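Local coordinates for protein GH127 beta-L-arabinofuranoside (Geobacillus stearothermophilus, PDB 4QK0) that hydrolyses beta-L-arabinofuranosides as a member of glycoside hydrolase family GH127, probably releasing L-arabinose, at residues 301-305 with 321-327; 308-314 with 331-337; 598-604 with 619-625. The contacts are given in a common frame with arbitrary orientation. Residue numbers count along the deposited sequence, not the author numbering.

Contact 1. Residues 301-305 with 321-327; sequences KRQMY and FDFDLPN
Arg302 binds the loop 321-327 through both its backbone and its charge. Its carbonyl O accepts a hydrogen bond from Phe323 N (2.9 Å, 162° at the hydrogen), while its NH1 makes a 2.9 Å salt bridge to Asp322 OD2; an extended side chain (chi1 m, then t and t) carries the guanidinium there. Asn298, one turn back in the helix, holds the other carboxylate oxygen, OD1. Tyr305 OH donates to Pro326 O at 2.8 Å. Phe321 to Asp324 form a type II beta turn closed by Asp324 N to Phe321 O (3.2 Å); Asp322 lies near -50/130 and Phe323 near 71/5, so the turn presents Phe323 N to Arg302. CA atoms approach to 4.9 Å at Arg302–Asp322 and 6.7 Å at Tyr305–Leu325. Helix 286-302 probably belongs to the (alpha/alpha)6 barrel of the catalytic domain, and a turn from the loop leading to helix 334-350 docks against its C-terminal part. Phe323 has Arg302 CG over one ring face, with Phe323 CZ 3.9 Å from Arg302 NE, and stacks with His540. Leu325 (chi1 m, chi2 t) points toward 301-305: its CD2 sits 3.9 Å from the Tyr305 ring centroid, 8° off the normal, a CH-pi contact, and its CD1 lies 3.6 Å from Met304 O. The second subunit reaches this surface, where its Tyr613 hydrogen-bonds Met304 O and its Trp388 meets the Phe321 ring edge-to-face.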
loop_
_atom_site.group_PDB
_atom_site.type_symbol
_atom_site.label_atom_id
_atom_site.label_comp_id
_atom_site.label_asym_id
_atom_site.label_seq_id
_atom_site.Cartn_x
_atom_site.Cartn_y
_atom_site.Cartn_z
ATOM N N LYS A 301 -2.635 22.209 -5.569
ATOM C CA LYS A 301 -1.512 22.500 -4.717
ATOM C C LYS A 301 -1.291 21.474 -3.570
ATOM O O LYS A 301 -0.339 21.599 -2.806
ATOM C CB LYS A 301 -1.646 23.887 -4.136
ATOM C CG LYS A 301 -1.524 24.892 -5.294
ATOM C CD LYS A 301 -0.854 26.242 -5.038
ATOM C CE LYS A 301 -0.839 27.068 -6.338
ATOM N NZ LYS A 301 -2.228 27.422 -6.786
ATOM N N ARG A 302 -2.209 20.538 -3.393
ATOM C CA ARG A 302 -2.046 19.562 -2.318
ATOM C C ARG A 302 -2.318 18.157 -2.699
ATOM O O ARG A 302 -1.847 17.306 -1.999
ATOM C CB ARG A 302 -2.886 19.955 -1.114
ATOM C CG ARG A 302 -2.516 21.333 -0.657
ATOM C CD ARG A 302 -3.032 21.637 0.688
ATOM N NE ARG A 302 -2.431 22.852 1.221
ATOM C CZ ARG A 302 -2.544 23.217 2.495
ATOM N NH1 ARG A 302 -3.200 22.440 3.357
ATOM N NH2 ARG A 302 -1.976 24.336 2.918
ATOM N N GLN A 303 -3.088 17.895 -3.758
ATOM C CA GLN A 303 -3.485 16.508 -4.072
ATOM C C GLN A 303 -3.324 16.136 -5.531
ATOM O O GLN A 303 -4.099 15.376 -6.068
ATOM C CB GLN A 303 -4.881 16.202 -3.612
ATOM C CG GLN A 303 -5.062 16.374 -2.103
ATOM C CD GLN A 303 -6.369 15.753 -1.646
ATOM O OE1 GLN A 303 -6.529 14.535 -1.630
ATOM N NE2 GLN A 303 -7.367 16.604 -1.367
HETATM N N MSE A 304 -2.276 16.637 -6.152
HETATM C CA MSE A 304 -2.009 16.376 -7.526
HETATM C C MSE A 304 -0.589 15.921 -7.713
HETATM O O MSE A 304 0.314 16.506 -7.154
HETATM C CB MSE A 304 -2.199 17.663 -8.350
HETATM C CG MSE A 304 -2.026 17.423 -9.811
HETATM SE SE MSE A 304 -2.125 19.084 -10.919
HETATM C CE MSE A 304 -0.508 19.943 -10.375
ATOM N N TYR A 305 -0.392 14.903 -8.570
ATOM C CA TYR A 305 0.948 14.399 -8.902
ATOM C C TYR A 305 1.625 15.295 -9.911
ATOM O O TYR A 305 0.981 15.982 -10.688
ATOM C CB TYR A 305 0.822 12.963 -9.455
ATOM C CG TYR A 305 0.450 11.901 -8.378
ATOM C CD1 TYR A 305 1.427 11.334 -7.585
ATOM C CD2 TYR A 305 -0.837 11.491 -8.205
ATOM C CE1 TYR A 305 1.118 10.386 -6.624
ATOM C CE2 TYR A 305 -1.156 10.555 -7.241
ATOM C CZ TYR A 305 -0.146 9.978 -6.458
ATOM O OH TYR A 305 -0.489 9.053 -5.453
ATOM N N PHE A 321 -5.853 12.772 1.077
ATOM C CA PHE A 321 -5.771 14.017 1.832
ATOM C C PHE A 321 -4.530 14.758 1.435
ATOM O O PHE A 321 -3.621 14.220 0.747
ATOM C CB PHE A 321 -5.856 13.740 3.373
ATOM C CG PHE A 321 -4.764 12.841 3.883
ATOM C CD1 PHE A 321 -3.526 13.381 4.272
ATOM C CD2 PHE A 321 -4.918 11.467 3.882
ATOM C CE1 PHE A 321 -2.472 12.562 4.675
ATOM C CE2 PHE A 321 -3.866 10.633 4.305
ATOM C CZ PHE A 321 -2.650 11.205 4.702
ATOM N N ASP A 322 -4.409 15.971 1.942
ATOM C CA ASP A 322 -3.284 16.825 1.564
ATOM C C ASP A 322 -1.909 16.182 1.672
ATOM O O ASP A 322 -1.535 15.634 2.701
ATOM C CB ASP A 322 -3.295 18.075 2.418
ATOM C CG ASP A 322 -4.554 18.952 2.169
ATOM O OD1 ASP A 322 -5.443 18.578 1.349
ATOM O OD2 ASP A 322 -4.648 20.000 2.833
ATOM N N PHE A 323 -1.159 16.308 0.589
ATOM C CA PHE A 323 0.220 15.945 0.515
ATOM C C PHE A 323 0.500 14.408 0.529
ATOM O O PHE A 323 1.663 14.034 0.568
ATOM C CB PHE A 323 1.026 16.626 1.609
ATOM C CG PHE A 323 0.922 18.125 1.629
ATOM C CD1 PHE A 323 1.403 18.894 0.577
ATOM C CD2 PHE A 323 0.425 18.773 2.754
ATOM C CE1 PHE A 323 1.386 20.278 0.650
ATOM C CE2 PHE A 323 0.401 20.173 2.832
ATOM C CZ PHE A 323 0.862 20.918 1.762
ATOM N N ASP A 324 -0.540 13.567 0.507
ATOM C CA ASP A 324 -0.422 12.101 0.439
ATOM C C ASP A 324 -0.379 11.653 -1.008
ATOM O O ASP A 324 -1.394 11.410 -1.648
ATOM C CB ASP A 324 -1.580 11.418 1.191
ATOM C CG ASP A 324 -1.510 9.873 1.131
ATOM O OD1 ASP A 324 -0.416 9.332 1.219
ATOM O OD2 ASP A 324 -2.545 9.205 0.996
ATOM N N LEU A 325 0.817 11.593 -1.530
ATOM C CA LEU A 325 1.022 11.362 -2.962
ATOM C C LEU A 325 2.082 10.300 -3.235
ATOM O O LEU A 325 3.150 10.585 -3.797
ATOM C CB LEU A 325 1.467 12.680 -3.587
ATOM C CG LEU A 325 0.356 13.729 -3.583
ATOM C CD1 LEU A 325 0.949 15.079 -3.889
ATOM C CD2 LEU A 325 -0.755 13.403 -4.580
ATOM N N PRO A 326 1.796 9.071 -2.817
ATOM C CA PRO A 326 2.739 7.955 -2.944
ATOM C C PRO A 326 2.863 7.589 -4.407
ATOM O O PRO A 326 1.878 7.602 -5.130
ATOM C CB PRO A 326 2.098 6.845 -2.146
ATOM C CG PRO A 326 0.613 7.143 -2.254
ATOM C CD PRO A 326 0.562 8.662 -2.159
ATOM N N ASN A 327 4.076 7.259 -4.826
ATOM C CA ASN A 327 4.360 7.027 -6.229
ATOM C C ASN A 327 4.068 5.600 -6.726
ATOM O O ASN A 327 3.738 5.395 -7.911
ATOM C CB ASN A 327 5.802 7.419 -6.496
ATOM C CG ASN A 327 6.025 8.923 -6.310
ATOM O OD1 ASN A 327 5.300 9.718 -6.886
ATOM N ND2 ASN A 327 7.014 9.324 -5.499
#

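Contact 2. Residues 308-314 with 331-337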
loop_
_atom_site.group_PDB
_atom_site.type_symbol
_atom_site.label_atom_id
_atom_site.label_comp_id
_atom_site.label_asym_id
_atom_site.label_seq_id
_atom_site.Cartn_x
_atom_site.Cartn_y
_atom_site.Cartn_z
ATOM N N GLY A 308 0.215 15.526 -13.399
ATOM C CA GLY A 308 -1.173 15.892 -13.581
ATOM C C GLY A 308 -2.119 14.777 -13.172
ATOM O O GLY A 308 -3.309 14.914 -13.247
ATOM N N GLY A 309 -1.595 13.694 -12.615
ATOM C CA GLY A 309 -2.450 12.653 -12.070
ATOM C C GLY A 309 -3.149 13.074 -10.809
ATOM O O GLY A 309 -2.610 13.839 -10.022
ATOM N N VAL A 310 -4.334 12.530 -10.589
ATOM C CA VAL A 310 -5.036 12.737 -9.347
ATOM C C VAL A 310 -5.688 11.438 -8.934
ATOM O O VAL A 310 -6.139 10.642 -9.768
ATOM C CB VAL A 310 -6.127 13.822 -9.446
ATOM C CG1 VAL A 310 -5.525 15.207 -9.550
ATOM C CG2 VAL A 310 -6.923 13.616 -10.695
ATOM N N GLY A 311 -5.739 11.208 -7.624
ATOM C CA GLY A 311 -6.250 9.956 -7.082
ATOM C C GLY A 311 -5.072 9.169 -6.523
ATOM O O GLY A 311 -4.262 8.667 -7.273
ATOM N N SER A 312 -4.986 9.093 -5.209
ATOM C CA SER A 312 -3.829 8.508 -4.538
ATOM C C SER A 312 -4.142 7.162 -3.879
ATOM O O SER A 312 -3.282 6.603 -3.268
ATOM C CB SER A 312 -3.325 9.491 -3.465
ATOM O OG SER A 312 -4.368 9.722 -2.526
ATOM N N SER A 313 -5.374 6.706 -3.959
ATOM C CA SER A 313 -5.798 5.475 -3.342
ATOM C C SER A 313 -6.625 4.619 -4.305
ATOM O O SER A 313 -7.634 5.072 -4.822
ATOM C CB SER A 313 -6.607 5.750 -2.081
ATOM O OG SER A 313 -7.294 4.587 -1.589
ATOM N N ALA A 314 -6.203 3.366 -4.508
ATOM C CA ALA A 314 -6.959 2.411 -5.328
ATOM C C ALA A 314 -8.312 2.138 -4.778
ATOM O O ALA A 314 -9.241 1.940 -5.532
ATOM C CB ALA A 314 -6.225 1.088 -5.462
ATOM N N TYR A 331 -3.038 5.954 -7.844
ATOM C CA TYR A 331 -4.034 5.474 -8.791
ATOM C C TYR A 331 -3.952 6.303 -10.070
ATOM O O TYR A 331 -3.681 5.763 -11.152
ATOM C CB TYR A 331 -5.389 5.475 -8.171
ATOM C CG TYR A 331 -6.304 4.486 -8.832
ATOM C CD1 TYR A 331 -6.212 3.121 -8.578
ATOM C CD2 TYR A 331 -7.285 4.910 -9.696
ATOM C CE1 TYR A 331 -7.076 2.212 -9.197
ATOM C CE2 TYR A 331 -8.148 4.026 -10.297
ATOM C CZ TYR A 331 -8.037 2.679 -10.063
ATOM O OH TYR A 331 -8.953 1.816 -10.653
ATOM N N ALA A 332 -4.163 7.613 -9.979
ATOM C CA ALA A 332 -3.911 8.528 -11.131
ATOM C C ALA A 332 -4.520 7.999 -12.440
ATOM O O ALA A 332 -3.857 7.848 -13.450
ATOM C CB ALA A 332 -2.456 8.787 -11.292
ATOM N N GLU A 333 -5.781 7.651 -12.342
ATOM C CA GLU A 333 -6.566 7.093 -13.448
ATOM C C GLU A 333 -6.534 8.034 -14.656
ATOM O O GLU A 333 -6.581 9.270 -14.516
ATOM C CB GLU A 333 -7.983 6.943 -12.963
ATOM C CG GLU A 333 -8.932 6.223 -13.839
ATOM C CD GLU A 333 -10.350 6.136 -13.246
ATOM O OE1 GLU A 333 -11.205 5.824 -14.061
ATOM O OE2 GLU A 333 -10.639 6.313 -12.030
ATOM N N THR A 334 -6.388 7.439 -15.824
ATOM C CA THR A 334 -6.374 8.160 -17.070
ATOM C C THR A 334 -7.585 9.106 -17.152
ATOM O O THR A 334 -7.406 10.276 -17.421
ATOM C CB THR A 334 -6.352 7.165 -18.274
ATOM O OG1 THR A 334 -5.203 6.305 -18.175
ATOM C CG2 THR A 334 -6.260 7.921 -19.570
ATOM N N CYS A 335 -8.767 8.589 -16.859
ATOM C CA CYS A 335 -9.988 9.356 -16.916
ATOM C C CYS A 335 -9.993 10.569 -15.961
ATOM O O CYS A 335 -10.609 11.582 -16.256
ATOM C CB CYS A 335 -11.193 8.472 -16.642
ATOM S SG CYS A 335 -11.595 7.488 -18.070
ATOM N N ALA A 336 -9.267 10.484 -14.849
ATOM C CA ALA A 336 -9.257 11.584 -13.896
ATOM C C ALA A 336 -8.406 12.703 -14.433
ATOM O O ALA A 336 -8.694 13.858 -14.171
ATOM C CB ALA A 336 -8.731 11.146 -12.546
ATOM N N SER A 337 -7.333 12.361 -15.136
ATOM C CA SER A 337 -6.462 13.368 -15.689
ATOM C C SER A 337 -7.146 14.074 -16.888
ATOM O O SER A 337 -7.023 15.291 -17.040
ATOM C CB SER A 337 -5.127 12.782 -16.092
ATOM O OG SER A 337 -4.308 12.682 -14.948
HETATM O O HOH W 1 -5.244 11.002 -13.081
HETATM O O HOH W 2 -7.779 8.474 -10.096
#
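Two irregular backbones run in opposite directions here, with CA–CA distances of 4.5 Å at Gly309–Ala332 and 5.2 Å at Ser312–Tyr331, before the second turns into helix 334-350, for which Glu333 is the N-cap residue. The pairing thus ties a connecting loop of the catalytic domain, probably an (alpha/alpha)6 barrel, to a helix start. Gly311 O is a bifurcated acceptor, taking Ala332 N at 2.9 Å and Tyr331 N at 3.0 Å; the consecutive amides converge through the Tyr331 backbone (-101/-60), and left-handed Ala332 (47/50) then redirects the chain before the helix. Ala332 CA adds a CA-H...O contact to Val310 O (3.4 Å). Backbone angles of 84/5 at Gly308 and 109/108 at Gly311 call for glycine, and a CB on Gly309 would clash with that of Ala332. Farther on, Ser312 and Ser313 both face Ser318 in a classic beta bulge. Among the side chains, Val310 CG2 packs on Ala336 CB at 3.6 Å, and Ala314 CB lies 3.7 Å from Tyr331 CD1, whose ring ends in a hydroxyl bonded to Glu317. Ser337 OG donates to Gly308 O (3.0 Å), joining the helix to the start of segment 308-314. Two waters fill the gap: water 2 donates to Val310 O (2.7 Å) and accepts from Glu333 N (3.1 Å), whereas water 1 accepts from Val310 N (3.1 Å) and donates to Glu333 O (2.6 Å) and Ser337 OG (2.7 Å).

Contact 3. Residues 598-604 with 619-625; sequences GIAERVD and RTYKVPF
Arg602 and Tyr621, which have the largest areas buried here, form an antiparallel hydrogen-bonded pair: Arg602 N to Tyr621 O is 2.9 Å and Tyr621 N to Arg602 O 2.8 Å. Both side chains leave the same face of the sheet. Tyr621 takes chi1 p, which lays its ring beside the Arg602 stem; Arg602 CB is 4.2 Å from the ring centroid, an off-centre CH-pi contact, and Arg602 CD is 3.5 Å from Tyr621 OH. The arginine (m, t, t) continues to backbone carbonyls of Asn566 and Asn569. From this pair the ladder repeats: Ala600 N to Val623 O 2.8 Å, Val623 N to Ala600 O 2.7 Å; Gly598 N to Phe625 O 3.3 Å, Phe625 N to Gly598 O 2.8 Å. Strands 593-603 and 620-629 are neighbours in the sheet of the C-terminal domain, probably a beta-sandwich; the N-to-C directions of the short segments differ by 140°. Non-hydrogen-bonded pairs Ile599–Pro624, Glu601–Lys622 and Val603–Thr620 (CA–CA 4.3 to 4.5 Å) put their side chains on the other face, where Thr620 OG1 stands 3.0 Å from Glu601 OE1 and 3.2 Å from Arg602 O. Asp604, the next most covered, extends the ladder: its N donates to Arg619 O at 2.8 Å, and Asp604 OD2 lies 3.4 Å from Arg619 NE, over the guanidinium face, a purely electrostatic salt bridge, loose because the Arg619 side chain is poorly ordered. The Phe625 ring (chi1 p) lies with one face over Gly598 N, and its CD2 meets Ala600 CB at 3.9 Å.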
loop_
_atom_site.group_PDB
_atom_site.type_symbol
_atom_site.label_atom_id
_atom_site.label_comp_id
_atom_site.label_asym_id
_atom_site.label_seq_id
_atom_site.Cartn_x
_atom_site.Cartn_y
_atom_site.Cartn_z
ATOM N N GLY A 598 22.932 12.368 -18.224
ATOM C CA GLY A 598 23.887 12.842 -17.218
ATOM C C GLY A 598 24.545 11.681 -16.519
ATOM O O GLY A 598 24.512 10.527 -16.996
ATOM N N ILE A 599 25.148 11.979 -15.387
ATOM C CA ILE A 599 25.927 10.989 -14.627
ATOM C C ILE A 599 25.276 10.871 -13.276
ATOM O O ILE A 599 25.240 11.826 -12.562
ATOM C CB ILE A 599 27.426 11.421 -14.434
ATOM C CG1 ILE A 599 28.143 11.609 -15.783
ATOM C CG2 ILE A 599 28.241 10.394 -13.612
ATOM C CD1 ILE A 599 28.132 10.390 -16.679
ATOM N N ALA A 600 24.829 9.687 -12.918
ATOM C CA ALA A 600 24.357 9.414 -11.576
ATOM C C ALA A 600 25.295 8.436 -10.832
ATOM O O ALA A 600 26.342 8.048 -11.346
ATOM C CB ALA A 600 22.959 8.830 -11.661
ATOM N N GLU A 601 24.891 8.060 -9.631
ATOM C CA GLU A 601 25.624 7.142 -8.785
ATOM C C GLU A 601 24.749 6.000 -8.334
ATOM O O GLU A 601 23.594 6.208 -7.999
ATOM C CB GLU A 601 26.085 7.855 -7.529
ATOM C CG GLU A 601 27.154 8.871 -7.757
ATOM C CD GLU A 601 27.668 9.502 -6.458
ATOM O OE1 GLU A 601 27.432 8.937 -5.351
ATOM O OE2 GLU A 601 28.294 10.575 -6.560
ATOM N N ARG A 602 25.331 4.804 -8.312
ATOM C CA ARG A 602 24.737 3.634 -7.706
ATOM C C ARG A 602 25.574 3.098 -6.540
ATOM O O ARG A 602 26.790 3.184 -6.523
ATOM C CB ARG A 602 24.646 2.524 -8.703
ATOM C CG ARG A 602 23.795 2.798 -9.914
ATOM C CD ARG A 602 23.545 1.477 -10.574
ATOM N NE ARG A 602 22.485 1.499 -11.567
ATOM C CZ ARG A 602 21.213 1.209 -11.319
ATOM N NH1 ARG A 602 20.771 0.985 -10.087
ATOM N NH2 ARG A 602 20.359 1.201 -12.309
ATOM N N VAL A 603 24.896 2.521 -5.574
ATOM C CA VAL A 603 25.578 1.778 -4.533
ATOM C C VAL A 603 26.025 0.441 -5.099
ATOM O O VAL A 603 25.269 -0.238 -5.780
ATOM C CB VAL A 603 24.659 1.578 -3.309
ATOM C CG1 VAL A 603 25.297 0.680 -2.263
ATOM C CG2 VAL A 603 24.347 2.951 -2.716
ATOM N N ASP A 604 27.239 0.059 -4.763
ATOM C CA ASP A 604 27.826 -1.201 -5.224
ATOM C C ASP A 604 27.294 -2.393 -4.433
ATOM O O ASP A 604 27.494 -2.487 -3.230
ATOM C CB ASP A 604 29.348 -1.103 -5.107
ATOM C CG ASP A 604 30.100 -2.209 -5.849
ATOM O OD1 ASP A 604 29.535 -3.255 -6.237
ATOM O OD2 ASP A 604 31.308 -1.990 -6.053
ATOM N N ARG A 619 29.766 1.793 -0.515
ATOM C CA ARG A 619 30.611 2.301 -1.573
ATOM C C ARG A 619 29.749 2.547 -2.847
ATOM O O ARG A 619 28.906 1.716 -3.259
ATOM C CB ARG A 619 31.793 1.359 -1.815
ATOM C CG ARG A 619 32.690 1.821 -2.977
ATOM C CD ARG A 619 32.590 0.893 -4.189
ATOM N NE ARG A 619 33.441 -0.302 -4.062
ATOM C CZ ARG A 619 34.534 -0.579 -4.788
ATOM N NH1 ARG A 619 34.964 0.224 -5.759
ATOM N NH2 ARG A 619 35.209 -1.699 -4.544
ATOM N N THR A 620 29.994 3.697 -3.466
ATOM C CA THR A 620 29.203 4.176 -4.588
ATOM C C THR A 620 30.052 4.235 -5.857
ATOM O O THR A 620 31.234 4.557 -5.769
ATOM C CB THR A 620 28.672 5.570 -4.223
ATOM O OG1 THR A 620 27.686 5.966 -5.150
ATOM C CG2 THR A 620 29.770 6.621 -4.193
ATOM N N TYR A 621 29.492 3.909 -7.025
ATOM C CA TYR A 621 30.186 4.157 -8.311
ATOM C C TYR A 621 29.317 4.968 -9.298
ATOM O O TYR A 621 28.098 4.990 -9.176
ATOM C CB TYR A 621 30.639 2.847 -8.970
ATOM C CG TYR A 621 29.497 1.928 -9.388
ATOM C CD1 TYR A 621 28.830 1.182 -8.447
ATOM C CD2 TYR A 621 29.084 1.827 -10.709
ATOM C CE1 TYR A 621 27.775 0.381 -8.782
ATOM C CE2 TYR A 621 28.031 0.985 -11.065
ATOM C CZ TYR A 621 27.387 0.265 -10.081
ATOM O OH TYR A 621 26.341 -0.574 -10.337
ATOM N N LYS A 622 29.959 5.614 -10.274
ATOM C CA LYS A 622 29.312 6.485 -11.248
ATOM C C LYS A 622 28.762 5.755 -12.444
ATOM O O LYS A 622 29.378 4.824 -12.941
ATOM C CB LYS A 622 30.285 7.553 -11.730
ATOM C CG LYS A 622 30.453 8.602 -10.662
ATOM C CD LYS A 622 31.703 9.417 -10.789
ATOM C CE LYS A 622 31.553 10.753 -10.060
ATOM N NZ LYS A 622 32.712 11.621 -10.398
ATOM N N VAL A 623 27.579 6.150 -12.884
ATOM C CA VAL A 623 26.992 5.541 -14.066
ATOM C C VAL A 623 26.400 6.656 -14.931
ATOM O O VAL A 623 25.889 7.615 -14.409
ATOM C CB VAL A 623 25.904 4.479 -13.731
ATOM C CG1 VAL A 623 26.477 3.325 -12.964
ATOM C CG2 VAL A 623 24.760 5.061 -12.939
ATOM N N PRO A 624 26.457 6.513 -16.258
ATOM C CA PRO A 624 25.637 7.367 -17.111
ATOM C C PRO A 624 24.150 7.029 -16.904
ATOM O O PRO A 624 23.848 5.875 -16.566
ATOM C CB PRO A 624 26.044 6.929 -18.532
ATOM C CG PRO A 624 26.367 5.458 -18.371
ATOM C CD PRO A 624 26.968 5.319 -16.981
ATOM N N PHE A 625 23.239 8.011 -17.032
ATOM C CA PHE A 625 21.788 7.699 -17.116
ATOM C C PHE A 625 21.141 8.394 -18.260
ATOM O O PHE A 625 21.588 9.442 -18.690
ATOM C CB PHE A 625 20.994 8.067 -15.857
ATOM C CG PHE A 625 20.737 9.523 -15.708
ATOM C CD1 PHE A 625 19.577 10.144 -16.199
ATOM C CD2 PHE A 625 21.655 10.287 -15.035
ATOM C CE1 PHE A 625 19.369 11.517 -16.015
ATOM C CE2 PHE A 625 21.451 11.643 -14.865
ATOM C CZ PHE A 625 20.307 12.247 -15.337
#

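In the fold
Contacts 1 and 2 interlock along the chain, their segments alternating from the end of helix 286-302 to the start of helix 334-350. Their centres are 11 Å apart and they touch: Tyr305 OH lies 3.5 Å from Ser312 CB, and Met304 CG is 3.6 Å from Gly309 O. Arg394 of the second subunit joins them, salt-bridged to Asp324 and hydrogen-bonded to Ser312 O. Segment 331-337 carries Cys335, which takes no part in the pairing but packs on Cys412, its disulfide partner in another crystal structure but not here; GH127 relatives have a cysteine-rich zinc active site, so contact 2 probably lies near the catalytic centre. Contact 3, in the C-terminal domain, is separate, its nearest atoms about 16 Å from contact 1 and 20 Å from contact 2.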